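Local atomic coordinates of putative protein-disulfide isomerase (Pseudomonas syringae pv. tomato, PDB entry 3GN3), a protein that is of unknown function but, as a member of the DsbA family with a thioredoxin fold, probably takes part in thiol-disulfide exchange. Residues A[30-34]-A[87-92]; A[55-59]-A[152-156]; A[93-97]-A[118-122]. One frame throughout, in Å; residues are numbered along the deposited sequence.

Interaction 1. Residues A[30-34]-A[87-92]; sequences VKAFF and MTAVAS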
loop_
_atom_site.group_PDB
_atom_site.type_symbol
_atom_site.label_atom_id
_atom_site.label_comp_id
_atom_site.label_asym_id
_atom_site.label_seq_id
_atom_site.Cartn_x
_atom_site.Cartn_y
_atom_site.Cartn_z
ATOM N N VAL A 30 -13.225 -20.044 -1.872
ATOM C CA VAL A 30 -13.546 -21.474 -1.729
ATOM C C VAL A 30 -13.026 -22.301 -2.923
ATOM O O VAL A 30 -12.317 -23.299 -2.747
ATOM C CB VAL A 30 -15.087 -21.671 -1.534
ATOM C CG1 VAL A 30 -15.491 -23.135 -1.709
ATOM C CG2 VAL A 30 -15.529 -21.129 -0.172
ATOM N N LYS A 31 -13.363 -21.854 -4.130
ATOM C CA LYS A 31 -12.858 -22.439 -5.360
ATOM C C LYS A 31 -11.314 -22.563 -5.330
ATOM O O LYS A 31 -10.768 -23.650 -5.555
ATOM C CB LYS A 31 -13.350 -21.597 -6.528
ATOM C CG LYS A 31 -13.303 -22.246 -7.874
ATOM C CD LYS A 31 -14.568 -21.835 -8.639
ATOM C CE LYS A 31 -14.303 -21.572 -10.113
ATOM N NZ LYS A 31 -13.606 -20.235 -10.301
ATOM N N ALA A 32 -10.607 -21.475 -5.023
ATOM C CA ALA A 32 -9.141 -21.542 -4.937
ATOM C C ALA A 32 -8.683 -22.440 -3.785
ATOM O O ALA A 32 -7.672 -23.155 -3.897
ATOM C CB ALA A 32 -8.523 -20.134 -4.816
ATOM N N PHE A 33 -9.436 -22.413 -2.686
ATOM C CA PHE A 33 -9.082 -23.183 -1.500
ATOM C C PHE A 33 -9.031 -24.679 -1.823
ATOM O O PHE A 33 -8.034 -25.351 -1.557
ATOM C CB PHE A 33 -10.075 -22.905 -0.359
ATOM C CG PHE A 33 -9.895 -23.803 0.830
ATOM C CD1 PHE A 33 -8.805 -23.644 1.678
ATOM C CD2 PHE A 33 -10.809 -24.831 1.083
ATOM C CE1 PHE A 33 -8.634 -24.477 2.782
ATOM C CE2 PHE A 33 -10.652 -25.675 2.197
ATOM C CZ PHE A 33 -9.563 -25.501 3.045
ATOM N N PHE A 34 -10.115 -25.177 -2.409
ATOM C CA PHE A 34 -10.178 -26.556 -2.881
ATOM C C PHE A 34 -9.179 -26.940 -3.997
ATOM O O PHE A 34 -9.172 -28.085 -4.429
ATOM C CB PHE A 34 -11.613 -26.936 -3.280
ATOM C CG PHE A 34 -12.544 -27.124 -2.103
ATOM C CD1 PHE A 34 -12.247 -28.050 -1.092
ATOM C CD2 PHE A 34 -13.723 -26.394 -2.007
ATOM C CE1 PHE A 34 -13.107 -28.229 0.008
ATOM C CE2 PHE A 34 -14.589 -26.570 -0.910
ATOM C CZ PHE A 34 -14.275 -27.494 0.095
ATOM N N MET A 87 -11.763 -24.376 7.919
ATOM C CA MET A 87 -11.918 -23.757 6.570
ATOM C C MET A 87 -12.723 -24.673 5.637
ATOM O O MET A 87 -13.661 -24.218 4.983
ATOM C CB MET A 87 -10.577 -23.352 5.941
ATOM C CG MET A 87 -9.892 -22.201 6.672
ATOM S SD MET A 87 -8.567 -21.440 5.738
ATOM C CE MET A 87 -7.136 -22.064 6.495
ATOM N N THR A 88 -12.389 -25.970 5.635
ATOM C CA THR A 88 -13.122 -26.959 4.838
ATOM C C THR A 88 -14.601 -27.024 5.211
ATOM O O THR A 88 -15.464 -27.068 4.329
ATOM C CB THR A 88 -12.520 -28.379 4.961
ATOM O OG1 THR A 88 -11.120 -28.346 4.641
ATOM C CG2 THR A 88 -13.266 -29.365 4.044
ATOM N N ALA A 89 -14.902 -27.033 6.512
ATOM C CA ALA A 89 -16.307 -27.101 6.945
ATOM C C ALA A 89 -17.092 -25.858 6.509
ATOM O O ALA A 89 -18.245 -25.970 6.042
ATOM C CB ALA A 89 -16.407 -27.331 8.454
ATOM N N VAL A 90 -16.467 -24.683 6.638
ATOM C CA VAL A 90 -17.097 -23.427 6.191
ATOM C C VAL A 90 -17.253 -23.440 4.663
ATOM O O VAL A 90 -18.350 -23.227 4.135
ATOM C CB VAL A 90 -16.319 -22.161 6.698
ATOM C CG1 VAL A 90 -16.867 -20.887 6.069
ATOM C CG2 VAL A 90 -16.387 -22.063 8.219
ATOM N N ALA A 91 -16.154 -23.734 3.971
ATOM C CA ALA A 91 -16.140 -23.830 2.506
ATOM C C ALA A 91 -17.242 -24.742 1.938
ATOM O O ALA A 91 -17.979 -24.323 1.041
ATOM C CB ALA A 91 -14.772 -24.258 2.022
ATOM N N SER A 92 -17.366 -25.961 2.478
ATOM C CA SER A 92 -18.408 -26.923 2.062
ATOM C C SER A 92 -19.832 -26.453 2.276
ATOM O O SER A 92 -20.724 -26.837 1.533
ATOM C CB SER A 92 -18.259 -28.225 2.817
ATOM O OG SER A 92 -16.955 -28.723 2.668
#
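An apolar helix-to-helix contact joins the two parts of this DsbA-like fold: helix 27-33, which belongs to the thioredoxin-like part, meets the last turns of helix 79-92, in the helical insertion. The backbones come closest where Val30 faces Ala91, with CA atoms 5.5 Å apart; the gap has widened to 8.3 Å between Phe34 CA and Thr88 CA. The small Ala91 makes the close approach possible, and three residues converge on it: its CB lies 3.9 Å from Val30 CG2, 4.1 Å from Phe33 CD2 and 3.7 Å from Phe34 CE2. Phe33 reaches one turn back along helix 79-92, its CZ 3.7 Å from Met87 CB and 3.6 Å from Thr88 OG1, which meets the ring at its edge. Met87 SD sits obliquely to the Phe33 ring, 5.1 Å from the centroid, as a Met-aromatic contact; the Met87 side chain also touches Ile52 and Leu54 of strand 48-54. Phe34, on the solvent-exposed side, turns its ring edge to Thr88 CG2 and Ser92 OG. No hydrogen bond crosses the interface. The hydroxyls of Thr88 and Ser92 bond to backbone carbonyls of their own helix, Lys84 O and Thr88 O, so cohesion here rests on shape and apolar burial.

Interaction 2. Residues A[55-59]-A[152-156]; sequences QSQPW and IHVSP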
loop_
_atom_site.group_PDB
_atom_site.type_symbol
_atom_site.label_atom_id
_atom_site.label_comp_id
_atom_site.label_asym_id
_atom_site.label_seq_id
_atom_site.Cartn_x
_atom_site.Cartn_y
_atom_site.Cartn_z
ATOM N N GLN A 55 -8.153 -13.077 4.628
ATOM C CA GLN A 55 -8.588 -11.770 4.158
ATOM C C GLN A 55 -10.028 -11.606 4.574
ATOM O O GLN A 55 -10.942 -12.020 3.842
ATOM C CB GLN A 55 -8.472 -11.701 2.624
ATOM C CG GLN A 55 -9.120 -10.469 1.948
ATOM C CD GLN A 55 -8.276 -9.216 2.083
ATOM O OE1 GLN A 55 -7.322 -9.178 2.865
ATOM N NE2 GLN A 55 -8.609 -8.188 1.313
ATOM N N SER A 56 -10.244 -11.038 5.756
ATOM C CA SER A 56 -11.597 -10.833 6.265
ATOM C C SER A 56 -12.317 -9.690 5.511
ATOM O O SER A 56 -11.857 -8.564 5.532
ATOM C CB SER A 56 -11.511 -10.547 7.757
ATOM O OG SER A 56 -12.788 -10.471 8.340
ATOM N N GLN A 57 -13.424 -9.976 4.832
ATOM C CA GLN A 57 -14.134 -8.939 4.064
ATOM C C GLN A 57 -15.339 -8.399 4.846
ATOM O O GLN A 57 -16.237 -9.177 5.201
ATOM C CB GLN A 57 -14.606 -9.482 2.700
ATOM C CG GLN A 57 -13.534 -10.197 1.858
ATOM C CD GLN A 57 -12.577 -9.250 1.153
ATOM O OE1 GLN A 57 -12.134 -8.252 1.721
ATOM N NE2 GLN A 57 -12.249 -9.565 -0.090
ATOM N N PRO A 58 -15.375 -7.070 5.113
ATOM C CA PRO A 58 -16.422 -6.481 5.974
ATOM C C PRO A 58 -17.829 -6.624 5.411
ATOM O O PRO A 58 -18.807 -6.587 6.185
ATOM C CB PRO A 58 -16.031 -5.004 6.068
ATOM C CG PRO A 58 -14.586 -4.969 5.773
ATOM C CD PRO A 58 -14.358 -6.065 4.742
ATOM N N TRP A 59 -17.948 -6.807 4.097
ATOM C CA TRP A 59 -19.271 -7.098 3.525
ATOM C C TRP A 59 -19.689 -8.574 3.677
ATOM O O TRP A 59 -20.827 -8.933 3.375
ATOM C CB TRP A 59 -19.407 -6.593 2.083
ATOM C CG TRP A 59 -18.453 -7.239 1.112
ATOM C CD1 TRP A 59 -18.719 -8.288 0.281
ATOM C CD2 TRP A 59 -17.087 -6.868 0.869
ATOM N NE1 TRP A 59 -17.605 -8.595 -0.467
ATOM C CE2 TRP A 59 -16.587 -7.742 -0.129
ATOM C CE3 TRP A 59 -16.238 -5.883 1.395
ATOM C CZ2 TRP A 59 -15.264 -7.677 -0.603
ATOM C CZ3 TRP A 59 -14.904 -5.811 0.905
ATOM C CH2 TRP A 59 -14.443 -6.706 -0.081
ATOM N N ILE A 152 -3.903 -5.884 -0.160
ATOM C CA ILE A 152 -4.840 -6.914 -0.609
ATOM C C ILE A 152 -6.244 -6.377 -0.428
ATOM O O ILE A 152 -6.529 -5.755 0.572
ATOM C CB ILE A 152 -4.675 -8.267 0.170
ATOM C CG1 ILE A 152 -3.198 -8.713 0.231
ATOM C CG2 ILE A 152 -5.545 -9.341 -0.446
ATOM C CD1 ILE A 152 -2.434 -8.715 -1.115
ATOM N N HIS A 153 -7.111 -6.600 -1.411
ATOM C CA HIS A 153 -8.510 -6.218 -1.321
ATOM C C HIS A 153 -9.388 -7.362 -1.836
ATOM O O HIS A 153 -10.209 -7.930 -1.100
ATOM C CB HIS A 153 -8.779 -4.950 -2.127
ATOM C CG HIS A 153 -10.234 -4.608 -2.214
ATOM N ND1 HIS A 153 -11.007 -4.383 -1.094
ATOM C CD2 HIS A 153 -11.064 -4.485 -3.276
ATOM C CE1 HIS A 153 -12.249 -4.121 -1.463
ATOM N NE2 HIS A 153 -12.311 -4.177 -2.781
ATOM N N VAL A 154 -9.198 -7.702 -3.102
ATOM C CA VAL A 154 -9.990 -8.720 -3.752
ATOM C C VAL A 154 -9.661 -10.092 -3.160
ATOM O O VAL A 154 -8.508 -10.394 -2.936
ATOM C CB VAL A 154 -9.752 -8.678 -5.286
ATOM C CG1 VAL A 154 -9.946 -10.018 -5.921
ATOM C CG2 VAL A 154 -10.672 -7.652 -5.922
ATOM N N SER A 155 -10.669 -10.921 -2.890
ATOM C CA SER A 155 -10.393 -12.298 -2.512
ATOM C C SER A 155 -10.823 -13.283 -3.604
ATOM O O SER A 155 -11.926 -13.173 -4.134
ATOM C CB SER A 155 -11.044 -12.632 -1.160
ATOM O OG SER A 155 -12.447 -12.649 -1.262
ATOM N N PRO A 156 -9.950 -14.248 -3.947
ATOM C CA PRO A 156 -8.609 -14.404 -3.385
ATOM C C PRO A 156 -7.627 -13.502 -4.087
ATOM O O PRO A 156 -7.910 -13.022 -5.189
ATOM C CB PRO A 156 -8.260 -15.855 -3.737
ATOM C CG PRO A 156 -8.944 -16.068 -5.047
ATOM C CD PRO A 156 -10.256 -15.311 -4.926
#
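Two glutamine amides converge on one carbonyl: His153 O accepts from Gln57 NE2 at 2.8 Å and from Gln55 NE2 at 2.9 Å. The acceptor lies in the cis-proline loop of the thioredoxin fold, where the Ser155-Pro156 peptide bond is cis just before strand 157-160. Each amide also makes a weak second bond, Gln55 NE2 to Ile152 O at 3.3 Å and Gln57 NE2 to Ser155 OG at 3.3 Å. The segment leaving strand 48-54 thus holds the loop by its backbone and one hydroxyl. Gln57 OE1 and His153 ND1 both bond to Arg148 of the second subunit, whose Lys141 makes a cation-pi contact with Trp59; the site is thus also part of a subunit interface. Ser155 packs on Cys26 and Ser29, the ends of a Cys-Pro-Phe-Ser sequence at the start of helix 27-33, in what is probably the place of the CXXC motif of disulfide oxidoreductases, and Pro156 packs on Ser29 as well. This is consistent with family members in which the cis-proline loop faces the redox centre. Between the segments the packing is lighter. Gln55 CG lies 4.2 Å from Ser155 CB, and Gln55 NE2 is 3.7 Å from Ile152 CG2. Further out, the Trp59 and His153 rings meet obliquely, with Trp59 CH2 3.7 Å from His153 CE1.

Interaction 3. Residues A[93-97]-A[118-122]; sequences HREEF and RIERY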
loop_
_atom_site.group_PDB
_atom_site.type_symbol
_atom_site.label_atom_id
_atom_site.label_comp_id
_atom_site.label_asym_id
_atom_site.label_seq_id
_atom_site.Cartn_x
_atom_site.Cartn_y
_atom_site.Cartn_z
ATOM N N HIS A 93 -20.050 -25.660 3.318
ATOM C CA HIS A 93 -21.375 -25.120 3.616
ATOM C C HIS A 93 -21.335 -23.589 3.539
ATOM O O HIS A 93 -21.893 -22.898 4.396
ATOM C CB HIS A 93 -21.810 -25.566 5.012
ATOM C CG HIS A 93 -21.870 -27.052 5.183
ATOM N ND1 HIS A 93 -20.788 -27.795 5.614
ATOM C CD2 HIS A 93 -22.883 -27.933 4.989
ATOM C CE1 HIS A 93 -21.139 -29.067 5.688
ATOM N NE2 HIS A 93 -22.405 -29.177 5.317
ATOM N N ARG A 94 -20.666 -23.071 2.510
ATOM C CA ARG A 94 -20.381 -21.650 2.393
ATOM C C ARG A 94 -21.632 -20.810 2.565
ATOM O O ARG A 94 -21.695 -19.893 3.406
ATOM C CB ARG A 94 -19.719 -21.343 1.053
ATOM C CG ARG A 94 -19.061 -19.994 1.034
ATOM C CD ARG A 94 -18.875 -19.478 -0.362
ATOM N NE ARG A 94 -20.152 -19.364 -1.054
ATOM C CZ ARG A 94 -21.015 -18.368 -0.895
ATOM N NH1 ARG A 94 -20.756 -17.377 -0.061
ATOM N NH2 ARG A 94 -22.147 -18.373 -1.564
ATOM N N GLU A 95 -22.645 -21.153 1.791
ATOM C CA GLU A 95 -23.853 -20.389 1.786
ATOM C C GLU A 95 -24.449 -20.222 3.183
ATOM O O GLU A 95 -24.997 -19.175 3.498
ATOM C CB GLU A 95 -24.832 -21.047 0.866
ATOM C CG GLU A 95 -25.900 -20.120 0.429
ATOM C CD GLU A 95 -26.587 -20.637 -0.801
ATOM O OE1 GLU A 95 -26.422 -19.983 -1.860
ATOM O OE2 GLU A 95 -27.259 -21.703 -0.715
ATOM N N GLU A 96 -24.327 -21.247 4.022
ATOM C CA GLU A 96 -24.897 -21.218 5.369
ATOM C C GLU A 96 -24.160 -20.290 6.322
ATOM O O GLU A 96 -24.614 -20.059 7.437
ATOM C CB GLU A 96 -24.862 -22.606 5.982
ATOM C CG GLU A 96 -25.882 -23.590 5.457
ATOM C CD GLU A 96 -25.479 -25.009 5.842
ATOM O OE1 GLU A 96 -25.401 -25.296 7.065
ATOM O OE2 GLU A 96 -25.202 -25.816 4.917
ATOM N N PHE A 97 -22.995 -19.809 5.915
ATOM C CA PHE A 97 -22.232 -18.900 6.747
ATOM C C PHE A 97 -22.153 -17.513 6.092
ATOM O O PHE A 97 -21.237 -16.742 6.365
ATOM C CB PHE A 97 -20.836 -19.455 6.975
ATOM C CG PHE A 97 -20.797 -20.699 7.808
ATOM C CD1 PHE A 97 -20.889 -20.627 9.201
ATOM C CD2 PHE A 97 -20.624 -21.953 7.202
ATOM C CE1 PHE A 97 -20.832 -21.778 9.987
ATOM C CE2 PHE A 97 -20.557 -23.116 7.970
ATOM C CZ PHE A 97 -20.660 -23.030 9.373
ATOM N N ARG A 118 -22.211 -24.192 14.899
ATOM C CA ARG A 118 -22.321 -24.650 13.512
ATOM C C ARG A 118 -20.984 -25.153 12.924
ATOM O O ARG A 118 -20.917 -26.234 12.320
ATOM C CB ARG A 118 -22.878 -23.516 12.657
ATOM C CG ARG A 118 -23.369 -23.938 11.290
ATOM C CD ARG A 118 -24.848 -23.811 11.213
ATOM N NE ARG A 118 -25.288 -22.635 10.466
ATOM C CZ ARG A 118 -25.802 -21.535 11.001
ATOM N NH1 ARG A 118 -25.928 -21.413 12.309
ATOM N NH2 ARG A 118 -26.186 -20.541 10.224
ATOM N N ILE A 119 -19.923 -24.375 13.108
ATOM C CA ILE A 119 -18.590 -24.791 12.680
ATOM C C ILE A 119 -18.104 -25.996 13.490
ATOM O O ILE A 119 -17.437 -26.895 12.959
ATOM C CB ILE A 119 -17.583 -23.626 12.797
ATOM C CG1 ILE A 119 -17.992 -22.476 11.863
ATOM C CG2 ILE A 119 -16.153 -24.115 12.562
ATOM C CD1 ILE A 119 -17.113 -21.252 11.979
ATOM N N GLU A 120 -18.435 -26.019 14.779
ATOM C CA GLU A 120 -18.105 -27.164 15.623
ATOM C C GLU A 120 -18.746 -28.449 15.113
ATOM O O GLU A 120 -18.048 -29.449 14.941
ATOM C CB GLU A 120 -18.489 -26.899 17.069
ATOM C CG GLU A 120 -17.467 -26.058 17.805
ATOM C CD GLU A 120 -17.959 -25.622 19.152
ATOM O OE1 GLU A 120 -17.109 -25.321 20.025
ATOM O OE2 GLU A 120 -19.200 -25.591 19.326
ATOM N N ARG A 121 -20.049 -28.397 14.835
ATOM C CA ARG A 121 -20.790 -29.517 14.248
ATOM C C ARG A 121 -20.075 -30.091 13.031
ATOM O O ARG A 121 -19.670 -31.269 13.011
ATOM C CB ARG A 121 -22.159 -29.047 13.770
ATOM C CG ARG A 121 -23.305 -29.849 14.291
ATOM C CD ARG A 121 -23.985 -29.054 15.383
ATOM N NE ARG A 121 -24.714 -27.927 14.793
ATOM C CZ ARG A 121 -25.225 -26.899 15.468
ATOM N NH1 ARG A 121 -25.094 -26.823 16.793
ATOM N NH2 ARG A 121 -25.867 -25.945 14.807
ATOM N N TYR A 122 -19.903 -29.216 12.037
ATOM C CA TYR A 122 -19.431 -29.551 10.711
ATOM C C TYR A 122 -17.974 -29.966 10.657
ATOM O O TYR A 122 -17.591 -30.778 9.813
ATOM C CB TYR A 122 -19.631 -28.347 9.813
ATOM C CG TYR A 122 -21.056 -28.092 9.395
ATOM C CD1 TYR A 122 -21.987 -29.131 9.327
ATOM C CD2 TYR A 122 -21.462 -26.813 9.019
ATOM C CE1 TYR A 122 -23.268 -28.897 8.904
ATOM C CE2 TYR A 122 -22.740 -26.570 8.598
ATOM C CZ TYR A 122 -23.633 -27.615 8.545
ATOM O OH TYR A 122 -24.908 -27.362 8.146
#
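His93 is the first residue to leave helical geometry at the end of helix 79-92, and its imidazole lies flat against Tyr122 of helix 112-123. The rings form a face-to-face stack, planes only 3° apart and centroids 3.7 Å apart, with His93 CG 3.6 Å from Tyr122 CE2. A hydrogen bond from His93 ND1 to Ala89 O ties the imidazole back to its own helix. The chain then turns through a short 3-10 segment, in which Glu96 N bonds to His93 O at 3.0 Å and Phe97 N to Arg94 O at 2.8 Å. This turn brings Glu96 back toward helix 112-123, where it is held at two points: Glu96 OE1 accepts a very short hydrogen bond of 2.4 Å from Tyr122 OH, and Glu96 O accepts one of 3.2 Å from Arg118 NH2. Its carboxylate does not form a salt bridge with this arginine, as OE1 stays 4.3 Å from Arg118 NE. Phe97 closes the segment on the buried side, its CE1 3.5 Å from Ile119 CG1, while its CZ is 3.4 Å from Arg118 CG and 3.9 Å from Tyr122 CD2; Val90 and Ile66 of neighbouring helices extend this apolar cluster. Tyr122 thus serves three partners, ring face to His93, hydroxyl to Glu96 and ring edge to Phe97, and the link within the helical insertion combines aromatic stacking, polar bonds and apolar packing.

In the fold
Interaction 1 joins helix 27-33 of the thioredoxin-like part to the helical insertion, interaction 2 pairs the loops where the chain leaves strand 48-54 and returns to strand 157-160, and interaction 3 lies within the insertion. The centre of interaction 1 is about 15 Å from that of interaction 2 and about 11 Å from that of interaction 3; interactions 2 and 3 are about 19 Å apart, centre to centre. Ala32 CB of helix 27-33 lies 4.1 Å from Pro156 CG. Helix 79-92 leads from interaction 1 into interaction 3, Ala89 CB packing 3.6 Å from Tyr122 CB. Along the chain, interactions 1 and 2 cross, and interaction 3 follows interaction 1, nested within the loop closed by interaction 2. Interaction 1 brings the insertion against the helix carrying Ser29.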